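Local structure of MHC class I antigen (Ctenopharyngodon idella, 5H5Z) at residues K153-L156 with E157-I161; R60-Q63 with V64-A68; I263-T266 with E267-I271; Q187-P190 with S191-V194; I76-V79 with M80-N84. The protein probably presents short peptides to T cells as the heavy chain of an MHC class I molecule, in complex with beta-2-microglobulin. All coordinates share one frame; numbering follows the deposited sequence.

Contact 1 of 5, residues K153-L156 with E157-I161; sequences KGYL and ENTCI
Tyr155 and Cys160 meet at the tightly packed end of this helical segment, and their contact illustrates how a wide turn can bring a residue five positions on beneath an aromatic ring. At 157-159 the helix opens into a pi-type turn, and the backbone N of Cys160 donates to Tyr155 O at 2.8 Å, almost straight at 171°. The phenol is carried forward along the helix, toward the residues that follow, because its CG stands anti to the backbone N (chi1 169°), which lays one face over Cys160. There Cys160 CB makes a CH-pi contact, 4.1 Å from the centroid of the Tyr155 ring, while SG of the same cysteine approaches obliquely in a sulfur-aromatic contact. Thr159 crosses the tyrosine at about a right angle, its CB 3.6 Å from Tyr155 CD1. The hydroxyl of Tyr155 bonds to the backbone of the bound peptide, so the packed end belongs to the groove.

The other side is looser and more polar. Lys153 stretches out and bends only at its last torsion, bringing NZ to 2.8 Å from Glu157 OE2 in a salt bridge that meets the carboxylate on its syn side. Lys124 is a second cationic partner of that oxygen. Between the two ends, the bond from Asn158 N to Gly154 O is weak.

Within helix 148-170, Cys160 is tied by a disulfide to Cys98 of strand 90-100, Tyr155 packs on Tyr7 of strand 3-13, and Leu156 rests on Tyr110 of strand 106-114.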
loop_
_atom_site.group_PDB
_atom_site.type_symbol
_atom_site.label_atom_id
_atom_site.label_comp_id
_atom_site.label_asym_id
_atom_site.label_seq_id
_atom_site.Cartn_x
_atom_site.Cartn_y
_atom_site.Cartn_z
ATOM N N LYS A 153 14.763 -20.127 -5.432
ATOM C CA LYS A 153 14.630 -20.050 -6.895
ATOM C C LYS A 153 13.612 -21.063 -7.428
ATOM O O LYS A 153 12.775 -20.719 -8.276
ATOM C CB LYS A 153 15.993 -20.234 -7.571
ATOM C CG LYS A 153 15.967 -20.262 -9.094
ATOM C CD LYS A 153 17.317 -20.697 -9.643
ATOM C CE LYS A 153 17.295 -20.900 -11.150
ATOM N NZ LYS A 153 17.259 -19.610 -11.893
ATOM N N GLY A 154 13.681 -22.301 -6.934
ATOM C CA GLY A 154 12.703 -23.328 -7.300
ATOM C C GLY A 154 11.281 -22.891 -6.997
ATOM O O GLY A 154 10.385 -23.009 -7.843
ATOM N N TYR A 155 11.070 -22.382 -5.784
ATOM C CA TYR A 155 9.771 -21.844 -5.395
ATOM C C TYR A 155 9.310 -20.695 -6.304
ATOM O O TYR A 155 8.170 -20.690 -6.786
ATOM C CB TYR A 155 9.766 -21.381 -3.929
ATOM C CG TYR A 155 8.520 -20.595 -3.597
ATOM C CD1 TYR A 155 7.326 -21.247 -3.270
ATOM C CD2 TYR A 155 8.513 -19.196 -3.670
ATOM C CE1 TYR A 155 6.172 -20.531 -3.001
ATOM C CE2 TYR A 155 7.365 -18.473 -3.409
ATOM C CZ TYR A 155 6.202 -19.142 -3.070
ATOM O OH TYR A 155 5.066 -18.420 -2.801
ATOM N N LEU A 156 10.188 -19.718 -6.525
ATOM C CA LEU A 156 9.814 -18.520 -7.290
ATOM C C LEU A 156 9.437 -18.825 -8.738
ATOM O O LEU A 156 8.468 -18.275 -9.269
ATOM C CB LEU A 156 10.942 -17.483 -7.263
ATOM C CG LEU A 156 11.220 -16.775 -5.934
ATOM C CD1 LEU A 156 12.464 -15.904 -6.066
ATOM C CD2 LEU A 156 10.029 -15.949 -5.472
ATOM N N GLU A 157 10.210 -19.694 -9.374
ATOM C CA GLU A 157 10.047 -19.970 -10.798
ATOM C C GLU A 157 8.992 -21.034 -11.089
ATOM O O GLU A 157 8.499 -21.126 -12.212
ATOM C CB GLU A 157 11.388 -20.357 -11.424
ATOM C CG GLU A 157 12.416 -19.235 -11.354
ATOM C CD GLU A 157 13.751 -19.592 -11.975
ATOM O OE1 GLU A 157 13.943 -20.750 -12.389
ATOM O OE2 GLU A 157 14.618 -18.698 -12.049
ATOM N N ASN A 158 8.645 -21.830 -10.085
ATOM C CA ASN A 158 7.703 -22.926 -10.297
ATOM C C ASN A 158 6.457 -22.785 -9.435
ATOM O O ASN A 158 5.423 -22.326 -9.913
ATOM C CB ASN A 158 8.398 -24.271 -10.086
ATOM C CG ASN A 158 9.609 -24.449 -10.987
ATOM O OD1 ASN A 158 10.751 -24.260 -10.556
ATOM N ND2 ASN A 158 9.366 -24.800 -12.244
ATOM N N THR A 159 6.575 -23.140 -8.158
ATOM C CA THR A 159 5.454 -23.112 -7.214
ATOM C C THR A 159 4.691 -21.776 -7.204
ATOM O O THR A 159 3.455 -21.750 -7.299
ATOM C CB THR A 159 5.956 -23.431 -5.794
ATOM O OG1 THR A 159 6.766 -24.617 -5.831
ATOM C CG2 THR A 159 4.794 -23.620 -4.825
ATOM N N CYS A 160 5.434 -20.679 -7.082
ATOM C CA CYS A 160 4.856 -19.329 -7.043
ATOM C C CYS A 160 4.031 -19.020 -8.303
ATOM O O CYS A 160 2.890 -18.545 -8.212
ATOM C CB CYS A 160 5.969 -18.288 -6.851
ATOM S SG CYS A 160 5.402 -16.602 -6.520
ATOM N N ILE A 161 4.616 -19.287 -9.469
ATOM C CA ILE A 161 3.965 -19.032 -10.763
ATOM C C ILE A 161 2.757 -19.952 -10.972
ATOM O O ILE A 161 1.710 -19.523 -11.467
ATOM C CB ILE A 161 4.988 -19.142 -11.927
ATOM C CG1 ILE A 161 5.997 -17.978 -11.882
ATOM C CG2 ILE A 161 4.304 -19.237 -13.287
ATOM C CD1 ILE A 161 5.399 -16.592 -12.119
#

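Contact 2 of 5, residues R60-Q63 with V64-A68; sequences RQTQ and VLIGA
Gln61 and Leu65, one helical turn apart on helix 55-82, place an amide against a branched apolar side chain. A bend at chi2 (56°) turns the end of the glutamine toward the next turn of the helix, bringing NE2 to 3.5 Å from Leu65 CD1, an apolar neighbour that offers it no acceptor. The two ends of this amide differ sharply: OE1 accepts a hydrogen bond from the backbone of the bound peptide, whereas NE2 is buried with no polar partner in the model.

The main chain is regular by comparison. Val64 N donates to Arg60 O, Leu65 N to Gln61 O, Ile66 N to Thr62 O and Gly67 N to Gln63 O, each four residues back; the bond from Ile66 N to Thr62 O measures 2.9 Å. Of these acceptors, Thr62 O is also covered by the aliphatic chain of Ile66, whose CG1 lies 3.2 Å from it. The methyl CG2 of Thr62 meets Ile66 CD1 at 3.8 Å.

The chemistry implies a division of labour: the backbone satisfies itself, Thr62 OG1 bonds within the helix to Trp58 O and links it to the loop at Ala42 through the N of that residue, and Gln61 spends its carbonyl on the peptide while its amide nitrogen probably pays a desolvation cost.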
loop_
_atom_site.group_PDB
_atom_site.type_symbol
_atom_site.label_atom_id
_atom_site.label_comp_id
_atom_site.label_asym_id
_atom_site.label_seq_id
_atom_site.Cartn_x
_atom_site.Cartn_y
_atom_site.Cartn_z
ATOM N N ARG A 60 -3.277 -25.798 5.444
ATOM C CA ARG A 60 -1.909 -25.891 4.937
ATOM C C ARG A 60 -1.178 -24.557 5.035
ATOM O O ARG A 60 -0.013 -24.514 5.441
ATOM C CB ARG A 60 -1.893 -26.425 3.499
ATOM C CG ARG A 60 -1.618 -27.920 3.437
ATOM C CD ARG A 60 -2.287 -28.616 2.260
ATOM N NE ARG A 60 -2.217 -30.067 2.430
ATOM C CZ ARG A 60 -3.074 -30.779 3.164
ATOM N NH1 ARG A 60 -4.085 -30.176 3.787
ATOM N NH2 ARG A 60 -2.921 -32.094 3.279
ATOM N N GLN A 61 -1.871 -23.474 4.691
ATOM C CA GLN A 61 -1.287 -22.135 4.781
ATOM C C GLN A 61 -0.994 -21.746 6.234
ATOM O O GLN A 61 0.057 -21.172 6.529
ATOM C CB GLN A 61 -2.183 -21.093 4.102
ATOM C CG GLN A 61 -1.510 -19.744 3.912
ATOM C CD GLN A 61 -0.210 -19.852 3.137
ATOM O OE1 GLN A 61 -0.206 -19.896 1.903
ATOM N NE2 GLN A 61 0.903 -19.905 3.863
ATOM N N THR A 62 -1.929 -22.071 7.124
ATOM C CA THR A 62 -1.765 -21.869 8.559
ATOM C C THR A 62 -0.515 -22.600 9.065
ATOM O O THR A 62 0.290 -22.025 9.804
ATOM C CB THR A 62 -3.016 -22.342 9.335
ATOM O OG1 THR A 62 -4.131 -21.503 9.001
ATOM C CG2 THR A 62 -2.789 -22.295 10.843
ATOM N N GLN A 63 -0.347 -23.853 8.646
ATOM C CA GLN A 63 0.800 -24.651 9.071
ATOM C C GLN A 63 2.135 -24.064 8.606
ATOM O O GLN A 63 3.092 -24.026 9.375
ATOM C CB GLN A 63 0.649 -26.113 8.626
ATOM C CG GLN A 63 1.350 -27.101 9.542
ATOM C CD GLN A 63 0.901 -26.997 10.998
ATOM O OE1 GLN A 63 1.679 -27.272 11.908
ATOM N NE2 GLN A 63 -0.353 -26.596 11.223
ATOM N N VAL A 64 2.187 -23.605 7.356
ATOM C CA VAL A 64 3.389 -22.979 6.800
ATOM C C VAL A 64 3.766 -21.736 7.618
ATOM O O VAL A 64 4.937 -21.532 7.982
ATOM C CB VAL A 64 3.193 -22.621 5.300
ATOM C CG1 VAL A 64 4.319 -21.732 4.787
ATOM C CG2 VAL A 64 3.099 -23.881 4.454
ATOM N N LEU A 65 2.762 -20.926 7.941
ATOM C CA LEU A 65 3.005 -19.651 8.627
ATOM C C LEU A 65 3.259 -19.767 10.131
ATOM O O LEU A 65 3.935 -18.910 10.702
ATOM C CB LEU A 65 1.912 -18.635 8.301
ATOM C CG LEU A 65 1.889 -18.288 6.804
ATOM C CD1 LEU A 65 0.625 -17.531 6.410
ATOM C CD2 LEU A 65 3.148 -17.540 6.373
ATOM N N ILE A 66 2.741 -20.825 10.765
ATOM C CA ILE A 66 3.132 -21.135 12.146
ATOM C C ILE A 66 4.635 -21.424 12.149
ATOM O O ILE A 66 5.370 -20.929 13.012
ATOM C CB ILE A 66 2.336 -22.319 12.748
ATOM C CG1 ILE A 66 0.872 -21.932 12.990
ATOM C CG2 ILE A 66 2.954 -22.770 14.066
ATOM C CD1 ILE A 66 -0.036 -23.120 13.268
ATOM N N GLY A 67 5.084 -22.199 11.162
ATOM C CA GLY A 67 6.508 -22.463 10.944
ATOM C C GLY A 67 7.314 -21.195 10.700
ATOM O O GLY A 67 8.393 -21.023 11.271
ATOM N N ALA A 68 6.788 -20.307 9.854
ATOM C CA ALA A 68 7.435 -19.015 9.573
ATOM C C ALA A 68 7.602 -18.157 10.829
ATOM O O ALA A 68 8.653 -17.546 11.030
ATOM C CB ALA A 68 6.670 -18.252 8.504
#

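Contact 3 of 5, residues I263-T266 with E267-I271; sequences IRKT and EDDII
The extended backbone of strand 261-266 turns at Thr266 into a short 3-10 segment, 267-269, in which Asp269 N returns a 2.8 Å hydrogen bond to Thr266 O from above the carbonyl plane. This is the end of an edge strand in the immunoglobulin C1-set domain, and it shows how one acidic side chain can close the turn that follows a strand. Asp269 points back at the strand, and its OD2 accepts from Thr266 N at 2.9 Å, nearly straight at 169° and on the anti side of the carboxylate. Thr266 and Asp269 are therefore joined twice, each backbone N-H being used by the other residue.

Lys265 crosses Asp269 at about a right angle. Bent at chi2 (-74°), its chain carries CD to 3.5 Å from Asp269 OD2, so methylene groups rather than the ammonium flank that oxygen. NZ stays 4.7 Å from Asp269 OD1, and a water spans the interval, accepting from the lysine and donating to OD1; the opposite charges would probably still favour this placement.

Further along, the backbone of Ile271 pairs with Leu185 and Gln187, and its side chain packs on Met98 of the beta-2-microglobulin chain. A second water completes the surroundings of the aspartate, donating at 2.8 Å to Asp269 OD2 and at 2.9 Å to Arg264 O.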
loop_
_atom_site.group_PDB
_atom_site.type_symbol
_atom_site.label_atom_id
_atom_site.label_comp_id
_atom_site.label_asym_id
_atom_site.label_seq_id
_atom_site.Cartn_x
_atom_site.Cartn_y
_atom_site.Cartn_z
ATOM N N ILE A 263 -11.405 12.093 -20.484
ATOM C CA ILE A 263 -12.525 12.874 -19.972
ATOM C C ILE A 263 -12.020 14.316 -19.825
ATOM O O ILE A 263 -10.898 14.532 -19.363
ATOM C CB ILE A 263 -13.040 12.305 -18.624
ATOM C CG1 ILE A 263 -13.393 10.815 -18.776
ATOM C CG2 ILE A 263 -14.260 13.081 -18.140
ATOM C CD1 ILE A 263 -13.547 10.047 -17.475
ATOM N N ARG A 264 -12.823 15.290 -20.254
ATOM C CA ARG A 264 -12.448 16.699 -20.175
ATOM C C ARG A 264 -13.439 17.493 -19.318
ATOM O O ARG A 264 -14.652 17.346 -19.461
ATOM C CB ARG A 264 -12.341 17.306 -21.583
ATOM C CG ARG A 264 -11.829 18.744 -21.631
ATOM C CD ARG A 264 -11.844 19.311 -23.045
ATOM N NE ARG A 264 -10.939 18.594 -23.944
ATOM C CZ ARG A 264 -9.677 18.942 -24.194
ATOM N NH1 ARG A 264 -9.140 20.012 -23.613
ATOM N NH2 ARG A 264 -8.946 18.213 -25.030
ATOM N N LYS A 265 -12.923 18.326 -18.421
ATOM C CA LYS A 265 -13.784 19.229 -17.659
ATOM C C LYS A 265 -13.385 20.677 -17.900
ATOM O O LYS A 265 -12.202 20.973 -18.045
ATOM C CB LYS A 265 -13.754 18.897 -16.164
ATOM C CG LYS A 265 -14.267 17.507 -15.817
ATOM C CD LYS A 265 -15.778 17.421 -15.921
ATOM C CE LYS A 265 -16.251 15.980 -15.808
ATOM N NZ LYS A 265 -17.738 15.906 -15.852
ATOM N N THR A 266 -14.375 21.568 -17.954
ATOM C CA THR A 266 -14.137 22.992 -18.222
ATOM C C THR A 266 -14.722 23.868 -17.109
ATOM O O THR A 266 -15.313 23.352 -16.163
ATOM C CB THR A 266 -14.732 23.431 -19.584
ATOM O OG1 THR A 266 -16.162 23.345 -19.541
ATOM C CG2 THR A 266 -14.198 22.568 -20.730
ATOM N N GLU A 267 -14.573 25.188 -17.229
ATOM C CA GLU A 267 -15.100 26.122 -16.220
ATOM C C GLU A 267 -16.570 25.878 -15.886
ATOM O O GLU A 267 -16.986 26.059 -14.737
ATOM C CB GLU A 267 -14.896 27.584 -16.646
ATOM C CG GLU A 267 -15.563 27.986 -17.949
ATOM C CD GLU A 267 -14.959 29.242 -18.544
ATOM O OE1 GLU A 267 -14.538 29.191 -19.718
ATOM O OE2 GLU A 267 -14.895 30.275 -17.835
ATOM N N ASP A 268 -17.344 25.464 -16.891
ATOM C CA ASP A 268 -18.768 25.168 -16.729
ATOM C C ASP A 268 -19.033 24.018 -15.761
ATOM O O ASP A 268 -20.162 23.834 -15.297
ATOM C CB ASP A 268 -19.404 24.847 -18.088
ATOM C CG ASP A 268 -19.624 26.083 -18.938
ATOM O OD1 ASP A 268 -19.434 27.210 -18.431
ATOM O OD2 ASP A 268 -19.994 25.926 -20.119
ATOM N N ASP A 269 -17.990 23.247 -15.468
ATOM C CA ASP A 269 -18.113 22.074 -14.609
ATOM C C ASP A 269 -17.714 22.317 -13.161
ATOM O O ASP A 269 -17.954 21.456 -12.309
ATOM C CB ASP A 269 -17.295 20.913 -15.181
ATOM C CG ASP A 269 -17.764 20.506 -16.552
ATOM O OD1 ASP A 269 -18.990 20.352 -16.733
ATOM O OD2 ASP A 269 -16.911 20.354 -17.449
ATOM N N ILE A 270 -17.119 23.480 -12.884
ATOM C CA ILE A 270 -16.559 23.752 -11.555
ATOM C C ILE A 270 -17.625 23.673 -10.465
ATOM O O ILE A 270 -18.698 24.276 -10.578
ATOM C CB ILE A 270 -15.793 25.099 -11.500
ATOM C CG1 ILE A 270 -14.572 25.044 -12.425
ATOM C CG2 ILE A 270 -15.372 25.436 -10.070
ATOM C CD1 ILE A 270 -13.765 26.322 -12.485
ATOM N N ILE A 271 -17.323 22.897 -9.428
ATOM C CA ILE A 271 -18.194 22.795 -8.260
ATOM C C ILE A 271 -17.502 23.344 -7.014
ATOM O O ILE A 271 -16.269 23.407 -6.945
ATOM C CB ILE A 271 -18.721 21.354 -8.025
ATOM C CG1 ILE A 271 -17.571 20.363 -7.785
ATOM C CG2 ILE A 271 -19.622 20.922 -9.177
ATOM C CD1 ILE A 271 -18.028 18.978 -7.373
HETATM O O HOH W 1 -17.285 18.640 -19.587
HETATM O O HOH W 2 -19.267 17.666 -17.695
#

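Contact 4 of 5, residues Q187-P190 with S191-V194; sequences QKDP and SSPV
This is a surface turn joining strands 182-187 and 194-201 of the immunoglobulin C1-set domain, with a type I beta turn from Asp189 to Ser192 at its tip. Ser192 N donates to Asp189 O at 2.8 Å, closing the turn from well above the carbonyl plane. The aspartate side chain adds a second link: with CG anti to the backbone N (chi1 180°), OD1 reaches forward to accept from Ser191 N at 2.8 Å. Asp189 thus receives both successive amides, one on its main-chain oxygen and one on its carboxylate. A water donates to the same OD1 and also bonds to Ser191 OG, while Ser192 OG lies against Asp189 CB at 3.2 Å.

At the base of the turn, Gln187 spans the opening with its side chain. It is extended beyond CG, and NE2 donates to Ser192 O at 2.9 Å with a 167° angle at the hydrogen, the acceptor lying close to the amide plane. That amide also brushes Val194, whose CG2 is 3.5 Å from Gln187 NE2. Nearby, a water joins Lys188 N to Pro193 O.

Lys188 faces the other subunit, forming salt bridges to Glu95 and the C-terminal Met98 of the beta-2-microglobulin chain. Val194 leads into strand 194-201, pairing with Leu240 of strand 234-240 and packing on Trp247 of helix 244-249.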
loop_
_atom_site.group_PDB
_atom_site.type_symbol
_atom_site.label_atom_id
_atom_site.label_comp_id
_atom_site.label_asym_id
_atom_site.label_seq_id
_atom_site.Cartn_x
_atom_site.Cartn_y
_atom_site.Cartn_z
ATOM N N GLN A 187 -13.211 23.947 -6.776
ATOM C CA GLN A 187 -12.677 25.254 -6.428
ATOM C C GLN A 187 -13.316 25.740 -5.139
ATOM O O GLN A 187 -14.533 25.676 -4.983
ATOM C CB GLN A 187 -12.940 26.247 -7.556
ATOM C CG GLN A 187 -12.083 27.497 -7.483
ATOM C CD GLN A 187 -12.360 28.465 -8.615
ATOM O OE1 GLN A 187 -13.475 28.541 -9.117
ATOM N NE2 GLN A 187 -11.344 29.224 -9.011
ATOM N N LYS A 188 -12.489 26.220 -4.217
ATOM C CA LYS A 188 -12.974 26.683 -2.922
ATOM C C LYS A 188 -13.538 28.099 -2.994
ATOM O O LYS A 188 -14.504 28.427 -2.311
ATOM C CB LYS A 188 -11.857 26.607 -1.883
ATOM C CG LYS A 188 -11.365 25.191 -1.624
ATOM C CD LYS A 188 -10.481 25.111 -0.390
ATOM C CE LYS A 188 -11.256 25.416 0.885
ATOM N NZ LYS A 188 -11.935 24.213 1.439
ATOM N N ASP A 189 -12.931 28.924 -3.838
ATOM C CA ASP A 189 -13.271 30.337 -3.947
ATOM C C ASP A 189 -13.040 30.734 -5.399
ATOM O O ASP A 189 -12.103 30.235 -6.017
ATOM C CB ASP A 189 -12.363 31.136 -3.002
ATOM C CG ASP A 189 -12.624 32.623 -3.042
ATOM O OD1 ASP A 189 -12.141 33.287 -3.980
ATOM O OD2 ASP A 189 -13.307 33.127 -2.129
ATOM N N PRO A 190 -13.889 31.628 -5.957
ATOM C CA PRO A 190 -13.709 32.016 -7.363
ATOM C C PRO A 190 -12.306 32.543 -7.698
ATOM O O PRO A 190 -11.902 32.509 -8.860
ATOM C CB PRO A 190 -14.751 33.123 -7.554
ATOM C CG PRO A 190 -15.820 32.792 -6.574
ATOM C CD PRO A 190 -15.079 32.281 -5.369
ATOM N N SER A 191 -11.572 33.013 -6.691
ATOM C CA SER A 191 -10.223 33.518 -6.923
ATOM C C SER A 191 -9.129 32.508 -6.571
ATOM O O SER A 191 -7.941 32.791 -6.739
ATOM C CB SER A 191 -10.007 34.836 -6.176
ATOM O OG SER A 191 -10.930 35.812 -6.621
ATOM N N SER A 192 -9.540 31.338 -6.088
ATOM C CA SER A 192 -8.614 30.315 -5.608
ATOM C C SER A 192 -8.175 29.351 -6.713
ATOM O O SER A 192 -8.728 29.386 -7.816
ATOM C CB SER A 192 -9.255 29.547 -4.451
ATOM O OG SER A 192 -9.309 30.356 -3.294
ATOM N N PRO A 193 -7.174 28.486 -6.426
ATOM C CA PRO A 193 -6.773 27.493 -7.426
ATOM C C PRO A 193 -7.901 26.521 -7.778
ATOM O O PRO A 193 -8.872 26.384 -7.026
ATOM C CB PRO A 193 -5.627 26.738 -6.740
ATOM C CG PRO A 193 -5.108 27.669 -5.696
ATOM C CD PRO A 193 -6.300 28.453 -5.233
ATOM N N VAL A 194 -7.768 25.864 -8.925
ATOM C CA VAL A 194 -8.759 24.895 -9.381
ATOM C C VAL A 194 -8.120 23.513 -9.348
ATOM O O VAL A 194 -7.002 23.333 -9.837
ATOM C CB VAL A 194 -9.270 25.225 -10.799
ATOM C CG1 VAL A 194 -10.285 24.188 -11.260
ATOM C CG2 VAL A 194 -9.876 26.628 -10.840
HETATM O O HOH W 3 -9.610 26.116 -4.491
HETATM O O HOH W 4 -12.934 35.728 -4.677
#

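Contact 5 of 5, residues I76-V79 with M80-N84; sequences IQIV and MERFN
Ile78 and Arg82 lie side by side and point the same way, an example of an aliphatic branch flanking a charged side chain one helical turn on. Bends at chi2 and chi3 fold the arginine so that NH2 comes to 3.3 Å from Ile78 CG2, an oblique approach to the guanidinium. Its polar end is held from across the groove, where NH1 bonds to Gln135 O and to Thr139 OG1.

On a neighbouring flank Val79 and Phe83 are set obliquely to each other. The phenyl ring presents its edge to Val79 O, which lies in the ring plane 3.4 Å from Phe83 CD2, while the methyl CG2 of Val79 packs at 3.7 Å against Phe83 CE2. That methyl stands anti to the backbone N, which puts the other branch, CG1, between N and the carbonyl carbon (chi1 56°) and close to the next amide.

Met80 also runs back along the helix. Its CG lies 4.1 Å from Ile76 CG1, and a bend at chi3 (-67°) turns the terminal methyl CE to 3.5 Å from Gln77 OE1. Glu81 lies near Gln77, their amide and carboxylate planes almost perpendicular.

The backbone bonds are uneven: Met80 N reaches Ile76 O at 3.1 Å, while that from Glu81 N to Gln77 O is weak at 3.4 Å. Ile78 and Val79 pack on an apolar side chain of the bound peptide, and Asn84, with positive phi, ends helix 55-82 in a Schellman motif at the rim of the class I peptide-binding groove.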
loop_
_atom_site.group_PDB
_atom_site.type_symbol
_atom_site.label_atom_id
_atom_site.label_comp_id
_atom_site.label_asym_id
_atom_site.label_seq_id
_atom_site.Cartn_x
_atom_site.Cartn_y
_atom_site.Cartn_z
ATOM N N ILE A 76 15.315 -13.268 14.391
ATOM C CA ILE A 76 15.461 -11.927 14.970
ATOM C C ILE A 76 16.349 -11.947 16.223
ATOM O O ILE A 76 17.106 -11.009 16.462
ATOM C CB ILE A 76 14.100 -11.222 15.218
ATOM C CG1 ILE A 76 14.298 -9.710 15.407
ATOM C CG2 ILE A 76 13.343 -11.850 16.385
ATOM C CD1 ILE A 76 13.031 -8.892 15.268
ATOM N N GLN A 77 16.274 -13.029 16.997
ATOM C CA GLN A 77 17.133 -13.198 18.171
ATOM C C GLN A 77 18.608 -13.171 17.774
ATOM O O GLN A 77 19.418 -12.507 18.415
ATOM C CB GLN A 77 16.799 -14.502 18.902
ATOM C CG GLN A 77 17.148 -14.492 20.385
ATOM C CD GLN A 77 16.279 -13.542 21.193
ATOM O OE1 GLN A 77 15.224 -13.090 20.731
ATOM N NE2 GLN A 77 16.719 -13.238 22.413
ATOM N N ILE A 78 18.927 -13.882 16.695
ATOM C CA ILE A 78 20.288 -13.998 16.171
ATOM C C ILE A 78 20.854 -12.657 15.674
ATOM O O ILE A 78 21.960 -12.269 16.057
ATOM C CB ILE A 78 20.357 -15.094 15.072
ATOM C CG1 ILE A 78 20.249 -16.484 15.711
ATOM C CG2 ILE A 78 21.629 -14.980 14.239
ATOM C CD1 ILE A 78 20.005 -17.612 14.730
ATOM N N VAL A 79 20.094 -11.953 14.838
ATOM C CA VAL A 79 20.561 -10.694 14.244
ATOM C C VAL A 79 20.749 -9.577 15.287
ATOM O O VAL A 79 21.737 -8.838 15.227
ATOM C CB VAL A 79 19.692 -10.266 13.024
ATOM C CG1 VAL A 79 18.222 -10.151 13.392
ATOM C CG2 VAL A 79 20.207 -8.987 12.377
ATOM N N MET A 80 19.830 -9.482 16.253
ATOM C CA MET A 80 19.925 -8.489 17.343
ATOM C C MET A 80 21.240 -8.617 18.106
ATOM O O MET A 80 21.906 -7.613 18.404
ATOM C CB MET A 80 18.747 -8.615 18.328
ATOM C CG MET A 80 17.371 -8.319 17.745
ATOM S SD MET A 80 16.041 -8.236 18.969
ATOM C CE MET A 80 15.940 -9.934 19.534
ATOM N N GLU A 81 21.607 -9.860 18.412
ATOM C CA GLU A 81 22.849 -10.169 19.110
ATOM C C GLU A 81 24.069 -9.742 18.298
ATOM O O GLU A 81 25.058 -9.272 18.858
ATOM C CB GLU A 81 22.917 -11.663 19.441
ATOM C CG GLU A 81 21.982 -12.086 20.569
ATOM C CD GLU A 81 21.668 -13.575 20.567
ATOM O OE1 GLU A 81 22.034 -14.281 19.600
ATOM O OE2 GLU A 81 21.039 -14.044 21.540
ATOM N N ARG A 82 23.983 -9.889 16.978
ATOM C CA ARG A 82 25.084 -9.528 16.086
ATOM C C ARG A 82 25.301 -8.018 15.974
ATOM O O ARG A 82 26.431 -7.563 15.760
ATOM C CB ARG A 82 24.917 -10.204 14.719
ATOM C CG ARG A 82 25.600 -11.562 14.681
ATOM C CD ARG A 82 24.776 -12.650 14.010
ATOM N NE ARG A 82 24.772 -12.541 12.558
ATOM C CZ ARG A 82 24.467 -13.537 11.723
ATOM N NH1 ARG A 82 24.474 -13.330 10.415
ATOM N NH2 ARG A 82 24.167 -14.745 12.182
ATOM N N PHE A 83 24.233 -7.244 16.156
ATOM C CA PHE A 83 24.344 -5.785 16.231
ATOM C C PHE A 83 24.550 -5.281 17.661
ATOM O O PHE A 83 24.590 -4.069 17.895
ATOM C CB PHE A 83 23.122 -5.109 15.603
ATOM C CG PHE A 83 23.143 -5.093 14.103
ATOM C CD1 PHE A 83 23.731 -4.035 13.414
ATOM C CD2 PHE A 83 22.571 -6.131 13.375
ATOM C CE1 PHE A 83 23.747 -4.015 12.026
ATOM C CE2 PHE A 83 22.584 -6.116 11.988
ATOM C CZ PHE A 83 23.173 -5.059 11.312
ATOM N N ASN A 84 24.688 -6.219 18.600
ATOM C CA ASN A 84 24.855 -5.919 20.029
ATOM C C ASN A 84 23.674 -5.137 20.604
ATOM O O ASN A 84 23.852 -4.139 21.306
ATOM C CB ASN A 84 26.182 -5.192 20.294
ATOM C CG ASN A 84 27.383 -5.962 19.780
ATOM O OD1 ASN A 84 27.468 -7.182 19.933
ATOM N ND2 ASN A 84 28.323 -5.249 19.170
#

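Overall arrangement
From the N terminus, contact 2 and then contact 5 lie on helix 55-82, their centres about 24 Å apart. Contact 1 follows on helix 148-170, the opposing wall of the groove, with its centre about 18 Å from that of contact 2; residues of all three reach the bound peptide. The chain then enters the immunoglobulin domain, where contact 4 closes the turn between strands 182-187 and 194-201 and contact 3 the bend after strand 261-266. All five are local and in series, so none nests or crosses. Contacts 3 and 4 nevertheless touch: Ile270 packs on Gln187 and Val194, joining the tail after the last strand to the opposite sheet.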